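Local coordinates for YycN protein (Bacillus subtilis, PDB 1ON0) that probably transfers acyl groups, most likely acetyl from acetyl-coenzyme A, as a homodimeric member of the GNAT acetyltransferase family, at the interface of chains A and B. Residues are numbered along the deposited sequence; one frame, centred on the assembly and turned at random. Chains: chain A/B, YycN protein.

The interface of chains A and B. Residues chain A 67-68, 70-71; chain B 53, 56.
A:Asp71 meets B:Arg53 by charge where the turn between strands 60-66 and 72-79 of one GNAT-fold subunit touches the segment around the 3-10 helix 54-56 of another. The protein is a homodimer, but whether this patch belongs to that dimer the structure alone does not show. In the salt bridge, OD2 of the A:Asp71 carboxylate lies 3.1 Å from guanidinium NH1 of B:Arg53. The oxygen sits over one guanidinium face, toward its rim, the planes 43° apart; the N-H points away, so the contact probably rests on charge and not on a hydrogen bond. Arginine's long chain, bent at chi3 (-59°), carries its charge across the carboxylate.

Within the turn, hydrogen bonds join the A:Asn68 side chain to its neighbours; an amide suits, offering both acceptor and donor. A:Asn68 OD1 accepts from A:Lys70 N on a lone pair, at 2.8 Å. A:Asp71 N, above the carbonyl plane, reaches A:Asn68 OD1 at 2.7 Å. A:Asn68 ND2 donates to the anti lone pair of A:Asp71 OD1 (3.1 Å), which is likely to steady the carboxylate; aspartate's second oxygen can still face B:Arg53. An alanine here would probably leave both backbone N-H groups without this acceptor and the carboxylate freer to turn.

Apolar contacts flank the charges. Lysine's aliphatic stretch suits the guanidinium's edge: A:Lys70 CB lies there in plane, 3.6 Å from B:Arg53 CD. Leucine offers a methyl, A:Leu67 CD1, to the B:Glu56 CG methylene at 4.0 Å.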
ATOM      1  N   LEU A  67     -13.373  -4.346  -2.517  1.00 29.91           N
ATOM      2  CA  LEU A  67     -12.815  -3.112  -1.958  1.00 32.11           C
ATOM      3  C   LEU A  67     -13.955  -2.113  -2.042  1.00 33.47           C
ATOM      4  O   LEU A  67     -14.061  -1.163  -1.261  1.00 34.69           O
ATOM      5  CB  LEU A  67     -11.616  -2.656  -2.806  1.00 30.14           C
ATOM      6  CG  LEU A  67     -10.594  -1.589  -2.384  1.00 31.71           C
ATOM      7  CD1 LEU A  67     -10.846  -0.319  -3.163  1.00 29.84           C
ATOM      8  CD2 LEU A  67     -10.621  -1.350  -0.884  1.00 30.53           C
ATOM      9  N   ASN A  68     -14.827  -2.366  -3.001  1.00 29.99           N
ATOM     10  CA  ASN A  68     -15.976  -1.530  -3.231  1.00 31.34           C
ATOM     11  C   ASN A  68     -16.857  -2.345  -4.152  1.00 33.79           C
ATOM     12  O   ASN A  68     -16.544  -3.501  -4.459  1.00 34.06           O
ATOM     13  CB  ASN A  68     -15.560  -0.206  -3.884  1.00 28.39           C
ATOM     14  CG  ASN A  68     -14.618  -0.403  -5.048  1.00 29.72           C
ATOM     15  OD1 ASN A  68     -15.000  -0.949  -6.073  1.00 31.39           O
ATOM     16  ND2 ASN A  68     -13.370   0.031  -4.888  1.00 28.84           N
ATOM     17  N   LYS A  70     -17.087  -2.442  -7.092  1.00 37.93           N
ATOM     18  CA  LYS A  70     -16.529  -2.693  -8.415  1.00 38.48           C
ATOM     19  C   LYS A  70     -15.270  -3.542  -8.371  1.00 36.85           C
ATOM     20  O   LYS A  70     -15.126  -4.505  -9.124  1.00 39.62           O
ATOM     21  CB  LYS A  70     -16.217  -1.362  -9.112  1.00 44.68           C
ATOM     22  CG  LYS A  70     -17.073  -1.057 -10.346  1.00 49.08           C
ATOM     23  CD  LYS A  70     -16.497  -1.665 -11.637  1.00 50.53           C
ATOM     24  CE  LYS A  70     -17.314  -1.235 -12.863  1.00 53.17           C
ATOM     25  NZ  LYS A  70     -16.721  -1.649 -14.169  1.00 53.14           N
ATOM     26  N   ASP A  71     -14.365  -3.190  -7.471  1.00 31.92           N
ATOM     27  CA  ASP A  71     -13.116  -3.902  -7.359  1.00 28.08           C
ATOM     28  C   ASP A  71     -13.151  -5.129  -6.469  1.00 26.86           C
ATOM     29  O   ASP A  71     -13.189  -5.018  -5.247  1.00 26.95           O
ATOM     30  CB  ASP A  71     -12.028  -2.937  -6.899  1.00 24.82           C
ATOM     31  CG  ASP A  71     -11.804  -1.815  -7.895  1.00 23.08           C
ATOM     32  OD1 ASP A  71     -12.228  -0.674  -7.638  1.00 22.40           O
ATOM     33  OD2 ASP A  71     -11.220  -2.078  -8.961  1.00 24.54           O
TER
ATOM     34  N   ARG B  53     -13.188   4.640  -6.221  1.00 35.35           N
ATOM     35  CA  ARG B  53     -12.671   3.295  -5.990  1.00 33.07           C
ATOM     36  C   ARG B  53     -11.314   3.377  -5.292  1.00 31.20           C
ATOM     37  O   ARG B  53     -10.418   2.575  -5.551  1.00 32.00           O
ATOM     38  CB  ARG B  53     -12.567   2.536  -7.319  1.00 23.64           C
ATOM     39  CG  ARG B  53     -13.839   2.611  -8.169  1.00 23.47           C
ATOM     40  CD  ARG B  53     -13.980   1.445  -9.129  1.00 24.51           C
ATOM     41  NE  ARG B  53     -12.873   1.332 -10.065  1.00 30.00           N
ATOM     42  CZ  ARG B  53     -12.630   0.270 -10.827  1.00 31.35           C
ATOM     43  NH1 ARG B  53     -13.415  -0.793 -10.775  1.00 34.96           N
ATOM     44  NH2 ARG B  53     -11.588   0.264 -11.640  1.00 35.20           N
ATOM     45  N   GLU B  56      -7.858   2.347  -6.303  1.00 26.38           N
ATOM     46  CA  GLU B  56      -8.115   1.585  -7.511  1.00 28.02           C
ATOM     47  C   GLU B  56      -8.864   2.391  -8.540  1.00 26.24           C
ATOM     48  O   GLU B  56      -9.241   1.874  -9.584  1.00 27.70           O
ATOM     49  CB  GLU B  56      -8.873   0.301  -7.162  1.00 29.18           C
ATOM     50  CG  GLU B  56      -8.153  -0.511  -6.105  1.00 29.01           C
ATOM     51  CD  GLU B  56      -6.713  -0.788  -6.477  1.00 28.36           C
ATOM     52  OE1 GLU B  56      -5.835  -0.780  -5.584  1.00 29.55           O
ATOM     53  OE2 GLU B  56      -6.458  -1.002  -7.673  1.00 30.38           O
TER